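Stress-induced protein 1 (PDB 4YE0) probably binds unfolded proteins as a small heat shock chaperone of Caenorhabditis elegans, seen here as a truncated form built around its alpha-crystallin domain. Local coordinates at residues K16-A20 and I74-Q79; F22-L27 and E39-E43. All blocks are in the same frame, centred on the assembly; numbering follows the deposited sequence.

Contacts 1 and 2 lie in opposite sheets of the alpha-crystallin sandwich. In contact 1, which is partly buried, the end of strand 12-18 meets the start of antiparallel strand 79-85; in contact 2, nearer the surface, the start of strand 27-32 and the loop leading into it meet the middle of strand 35-45. Along the chain, contact 2 is nested inside the loop that contact 1 closes. The one hydrogen bond across contact 1 is between main chains; contact 2 has one such bond too but adds a histidine-carboxylate bond and an aromatic ring. The two meet between the sheets, where Leu27 CD1 packs 3.2 Å from Val19 CG1 and 3.6 Å from Ile74 CD1.

Contact 1 (K16-A20 and I74-Q79); sequences KLDVA and INKEGQ
Residues 16-18 form the extended end of a strand, and in 74-79 a tight turn, Asn75 to Gly78, delivers the chain into the antiparallel strand beside it. Lys16 stretches its side chain (m, t, t, p) along Gln79, bringing Lys16 CE to 3.4 Å from Gln79 OE1; Gln79, with chi1 and chi2 both t, is extended too. The CA-to-CB bond of Leu17 points sideways, with chi1 and chi2 both m, and Leu17 O accepts a CA-H...O contact from Gln79 CA at 3.4 Å. Asp18 and Gln79 make an antiparallel non-hydrogen-bonded pair, CA to CA 5.0 Å, with both side chains on the same face of the sheet. At Val19 the strand gives way to loop (phi/psi -128/14), and Val19 N donates to Gly78 O at 2.9 Å. Val19 CG1 lies 4.2 Å from Ile74 CD1. Ala20 follows at -70/-23; Ala20 N is weakly bonded to Asp18 OD2 at 3.4 Å, and Ala20 CA lies 4.1 Å from Gly78 CA. A CB on Gly78 would clash with Ala20 CB. The turn is type I with a G1 bulge at Gly78, whose positive phi (76/23) belongs to that motif: Gly78 N bonds Asn75 O at 3.3 Å, Asn75 N bonds Gln79 O at 3.1 Å, and Asn75 OD1 receives Gln79 N at 2.9 Å. It is the hairpin connection between strands 71-74 and 79-85 of the immunoglobulin-like alpha-crystallin sandwich. Leu17 continues the pairing through a backbone bond to Met80, while Val19 and Ile74 face Leu27 of strand 27-32 in the opposing sheet.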
loop_
_atom_site.group_PDB
_atom_site.type_symbol
_atom_site.label_atom_id
_atom_site.label_comp_id
_atom_site.label_asym_id
_atom_site.label_seq_id
_atom_site.Cartn_x
_atom_site.Cartn_y
_atom_site.Cartn_z
ATOM N N LYS A 16 10.160 6.719 11.637
ATOM C CA LYS A 16 10.448 6.828 10.209
ATOM C C LYS A 16 9.597 5.839 9.425
ATOM O O LYS A 16 9.611 4.648 9.726
ATOM C CB LYS A 16 11.929 6.569 9.940
ATOM C CG LYS A 16 12.806 7.796 10.119
ATOM C CD LYS A 16 14.254 7.503 9.746
ATOM C CE LYS A 16 15.054 8.779 9.526
ATOM N NZ LYS A 16 15.544 9.362 10.806
ATOM N N LEU A 17 8.868 6.338 8.427
ATOM C CA LEU A 17 7.970 5.513 7.614
ATOM C C LEU A 17 8.390 5.510 6.151
ATOM O O LEU A 17 8.920 6.502 5.647
ATOM C CB LEU A 17 6.528 6.037 7.670
ATOM C CG LEU A 17 5.829 6.280 9.007
ATOM C CD1 LEU A 17 5.927 5.048 9.890
ATOM C CD2 LEU A 17 6.392 7.510 9.708
ATOM N N ASP A 18 8.117 4.395 5.476
ATOM C CA ASP A 18 8.271 4.295 4.029
ATOM C C ASP A 18 6.973 4.788 3.397
ATOM O O ASP A 18 5.928 4.150 3.513
ATOM C CB ASP A 18 8.561 2.851 3.609
ATOM C CG ASP A 18 8.923 2.723 2.133
ATOM O OD1 ASP A 18 9.421 1.647 1.742
ATOM O OD2 ASP A 18 8.716 3.688 1.364
ATOM N N VAL A 19 7.066 5.922 2.712
ATOM C CA VAL A 19 5.903 6.674 2.268
ATOM C C VAL A 19 5.987 6.983 0.755
ATOM O O VAL A 19 5.201 7.767 0.217
ATOM C CB VAL A 19 5.777 7.916 3.199
ATOM C CG1 VAL A 19 5.478 9.212 2.471
ATOM C CG2 VAL A 19 4.763 7.645 4.304
ATOM N N ALA A 20 6.898 6.295 0.068
ATOM C CA ALA A 20 7.237 6.597 -1.325
ATOM C C ALA A 20 6.138 6.257 -2.335
ATOM O O ALA A 20 6.106 6.824 -3.425
ATOM C CB ALA A 20 8.525 5.881 -1.708
ATOM N N ILE A 74 9.070 14.848 4.916
ATOM C CA ILE A 74 9.265 13.809 3.919
ATOM C C ILE A 74 10.461 14.228 3.069
ATOM O O ILE A 74 10.483 15.346 2.559
ATOM C CB ILE A 74 8.035 13.666 3.002
ATOM C CG1 ILE A 74 6.779 13.377 3.825
ATOM C CG2 ILE A 74 8.254 12.556 1.978
ATOM C CD1 ILE A 74 5.508 13.391 3.005
ATOM N N ASN A 75 11.446 13.342 2.920
ATOM C CA ASN A 75 12.637 13.644 2.113
ATOM C C ASN A 75 12.407 13.311 0.637
ATOM O O ASN A 75 11.306 12.923 0.250
ATOM C CB ASN A 75 13.883 12.932 2.676
ATOM C CG ASN A 75 13.823 11.416 2.548
ATOM O OD1 ASN A 75 13.018 10.867 1.797
ATOM N ND2 ASN A 75 14.689 10.733 3.288
ATOM N N LYS A 76 13.439 13.464 -0.186
ATOM C CA LYS A 76 13.301 13.217 -1.620
ATOM C C LYS A 76 13.140 11.726 -1.931
ATOM O O LYS A 76 12.551 11.358 -2.946
ATOM C CB LYS A 76 14.492 13.792 -2.392
ATOM C CG LYS A 76 14.139 14.206 -3.812
ATOM C CD LYS A 76 15.372 14.245 -4.716
ATOM C CE LYS A 76 14.970 14.633 -6.135
ATOM N NZ LYS A 76 16.100 14.436 -7.093
ATOM N N GLU A 77 13.652 10.874 -1.046
ATOM C CA GLU A 77 13.572 9.424 -1.221
ATOM C C GLU A 77 12.256 8.827 -0.696
ATOM O O GLU A 77 12.106 7.606 -0.638
ATOM C CB GLU A 77 14.776 8.761 -0.543
ATOM C CG GLU A 77 16.106 9.119 -1.199
ATOM C CD GLU A 77 17.258 9.274 -0.208
ATOM O OE1 GLU A 77 17.244 8.616 0.858
ATOM O OE2 GLU A 77 18.187 10.057 -0.506
ATOM N N GLY A 78 11.307 9.685 -0.322
ATOM C CA GLY A 78 9.980 9.243 0.094
ATOM C C GLY A 78 9.917 8.659 1.496
ATOM O O GLY A 78 9.006 7.894 1.810
ATOM N N GLN A 79 10.881 9.017 2.339
ATOM C CA GLN A 79 10.886 8.580 3.727
ATOM C C GLN A 79 10.365 9.714 4.585
ATOM O O GLN A 79 10.913 10.813 4.560
ATOM C CB GLN A 79 12.294 8.206 4.181
ATOM C CG GLN A 79 12.364 7.713 5.623
ATOM C CD GLN A 79 13.789 7.510 6.100
ATOM O OE1 GLN A 79 14.580 8.454 6.141
ATOM N NE2 GLN A 79 14.124 6.277 6.471
#

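Contact 2 (F22-L27 and E39-E43). With SO4 (sulfate ion), chain C.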
loop_
_atom_site.group_PDB
_atom_site.type_symbol
_atom_site.label_atom_id
_atom_site.label_comp_id
_atom_site.label_asym_id
_atom_site.label_seq_id
_atom_site.Cartn_x
_atom_site.Cartn_y
_atom_site.Cartn_z
ATOM N N PHE A 22 3.190 7.098 -2.255
ATOM C CA PHE A 22 2.181 8.151 -2.238
ATOM C C PHE A 22 2.800 9.503 -2.514
ATOM O O PHE A 22 3.957 9.748 -2.180
ATOM C CB PHE A 22 1.486 8.186 -0.875
ATOM C CG PHE A 22 0.783 6.913 -0.539
ATOM C CD1 PHE A 22 1.484 5.843 -0.007
ATOM C CD2 PHE A 22 -0.573 6.767 -0.795
ATOM C CE1 PHE A 22 0.844 4.652 0.276
ATOM C CE2 PHE A 22 -1.220 5.580 -0.507
ATOM C CZ PHE A 22 -0.514 4.523 0.028
ATOM N N LYS A 23 2.015 10.381 -3.122
ATOM C CA LYS A 23 2.410 11.772 -3.259
ATOM C C LYS A 23 2.171 12.489 -1.931
ATOM O O LYS A 23 1.188 12.204 -1.250
ATOM C CB LYS A 23 1.622 12.446 -4.381
ATOM C CG LYS A 23 2.113 12.066 -5.769
ATOM C CD LYS A 23 1.374 12.833 -6.850
ATOM C CE LYS A 23 2.244 13.003 -8.091
ATOM N NZ LYS A 23 1.461 13.572 -9.222
ATOM N N PRO A 24 3.075 13.410 -1.551
ATOM C CA PRO A 24 2.900 14.266 -0.377
ATOM C C PRO A 24 1.467 14.751 -0.126
ATOM O O PRO A 24 1.024 14.788 1.024
ATOM C CB PRO A 24 3.828 15.438 -0.690
ATOM C CG PRO A 24 4.977 14.785 -1.391
ATOM C CD PRO A 24 4.422 13.591 -2.136
ATOM N N GLU A 25 0.750 15.093 -1.195
ATOM C CA GLU A 25 -0.631 15.592 -1.095
ATOM C C GLU A 25 -1.626 14.509 -0.699
ATOM O O GLU A 25 -2.731 14.810 -0.252
ATOM C CB GLU A 25 -1.108 16.176 -2.424
ATOM C CG GLU A 25 -0.042 16.882 -3.234
ATOM C CD GLU A 25 0.489 16.069 -4.394
ATOM O OE1 GLU A 25 1.726 16.022 -4.566
ATOM O OE2 GLU A 25 -0.328 15.493 -5.142
ATOM N N GLU A 26 -1.238 13.256 -0.904
ATOM C CA GLU A 26 -2.072 12.106 -0.563
ATOM C C GLU A 26 -1.826 11.617 0.866
ATOM O O GLU A 26 -2.305 10.547 1.243
ATOM C CB GLU A 26 -1.795 10.971 -1.547
ATOM C CG GLU A 26 -2.250 11.260 -2.971
ATOM C CD GLU A 26 -1.713 10.258 -3.982
ATOM O OE1 GLU A 26 -0.740 9.536 -3.672
ATOM O OE2 GLU A 26 -2.266 10.192 -5.098
ATOM N N LEU A 27 -1.096 12.398 1.661
ATOM C CA LEU A 27 -0.731 11.995 3.009
ATOM C C LEU A 27 -1.315 12.915 4.064
ATOM O O LEU A 27 -1.402 14.126 3.870
ATOM C CB LEU A 27 0.787 11.943 3.144
ATOM C CG LEU A 27 1.412 10.805 2.340
ATOM C CD1 LEU A 27 2.879 11.095 2.079
ATOM C CD2 LEU A 27 1.235 9.463 3.049
ATOM N N GLU A 39 -1.845 8.604 7.521
ATOM C CA GLU A 39 -2.709 8.024 6.499
ATOM C C GLU A 39 -2.249 8.400 5.100
ATOM O O GLU A 39 -1.815 9.526 4.859
ATOM C CB GLU A 39 -4.149 8.512 6.679
ATOM C CG GLU A 39 -4.914 7.788 7.767
ATOM C CD GLU A 39 -6.358 8.243 7.873
ATOM O OE1 GLU A 39 -7.012 8.437 6.826
ATOM O OE2 GLU A 39 -6.843 8.400 9.012
ATOM N N GLY A 40 -2.374 7.451 4.183
ATOM C CA GLY A 40 -2.118 7.686 2.769
ATOM C C GLY A 40 -3.273 7.142 1.954
ATOM O O GLY A 40 -3.740 6.032 2.206
ATOM N N HIS A 41 -3.754 7.928 0.996
ATOM C CA HIS A 41 -4.783 7.462 0.075
ATOM C C HIS A 41 -4.475 7.902 -1.348
ATOM O O HIS A 41 -4.401 9.097 -1.642
ATOM C CB HIS A 41 -6.173 7.946 0.486
ATOM C CG HIS A 41 -7.277 7.353 -0.336
ATOM N ND1 HIS A 41 -8.384 8.071 -0.736
ATOM C CD2 HIS A 41 -7.429 6.113 -0.855
ATOM C CE1 HIS A 41 -9.176 7.294 -1.452
ATOM N NE2 HIS A 41 -8.620 6.100 -1.540
ATOM N N HIS A 42 -4.281 6.919 -2.220
ATOM C CA HIS A 42 -4.103 7.166 -3.639
ATOM C C HIS A 42 -5.233 6.476 -4.394
ATOM O O HIS A 42 -5.514 5.299 -4.163
ATOM C CB HIS A 42 -2.746 6.642 -4.100
ATOM C CG HIS A 42 -2.619 6.540 -5.585
ATOM N ND1 HIS A 42 -2.282 7.616 -6.379
ATOM C CD2 HIS A 42 -2.798 5.494 -6.423
ATOM C CE1 HIS A 42 -2.254 7.234 -7.643
ATOM N NE2 HIS A 42 -2.564 5.951 -7.697
ATOM N N GLU A 43 -5.874 7.217 -5.293
ATOM C CA GLU A 43 -7.016 6.721 -6.051
ATOM C C GLU A 43 -6.974 7.312 -7.455
ATOM O O GLU A 43 -7.166 8.517 -7.636
ATOM C CB GLU A 43 -8.315 7.104 -5.344
ATOM C CG GLU A 43 -9.577 6.541 -5.979
ATOM C CD GLU A 43 -10.802 6.733 -5.105
ATOM O OE1 GLU A 43 -10.871 7.749 -4.378
ATOM O OE2 GLU A 43 -11.703 5.867 -5.146
HETATM S S SO4 C . -1.069 3.858 -10.011
HETATM O O1 SO4 C . -0.677 5.272 -10.217
HETATM O O2 SO4 C . -2.116 3.794 -8.970
HETATM O O3 SO4 C . 0.104 3.063 -9.580
HETATM O O4 SO4 C . -1.608 3.306 -11.275
#
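Glu26 supplies both hydrogen-bond acceptors across this contact. Its carboxylate OE2 receives His42 ND1 at 2.9 Å, and its carbonyl O receives His41 N at 3.0 Å. The other carboxylate oxygen, OE1, takes Lys23 N at 2.9 Å, so one side chain ties its own turn to strand 35-45. Glu26 N bonds Lys23 O at 2.7 Å, so the backbone of Glu26 and its carboxylate both close the turn around the 3-10 segment 24-25 onto Lys23. At the far edge of the imidazole, His42 NE2 donates to O2 of a sulfate at 2.5 Å; Ser51 and Arg53 also bind this ion, which probably came from the crystallisation liquor.

The turn runs directly into strand 27-32, the outermost strand within this chain of an antiparallel sheet, made of 27-32, 35-45 and 49-60, of the alpha-crystallin sandwich. Leu27 opposite Gly40 is a non-hydrogen-bonded antiparallel pair, CA to CA 4.5 Å. Two CA-H...O contacts accompany the pair: Gly40 CA to Glu26 O at 3.2 Å and Leu27 CA to Glu39 O at 3.3 Å.

Gly40 allows this close approach, since a CB there would press on both Phe22 CD2 and Leu27 CD2. Gly40 CA instead lies over the Phe22 ring, 4.3 Å from the centroid, in a CH-pi contact. Phe22 CD2 reaches 4.0 Å from His42 CB, and the Phe22 ring makes a T-shaped (edge-to-face) stack with Phe55 of strand 49-60.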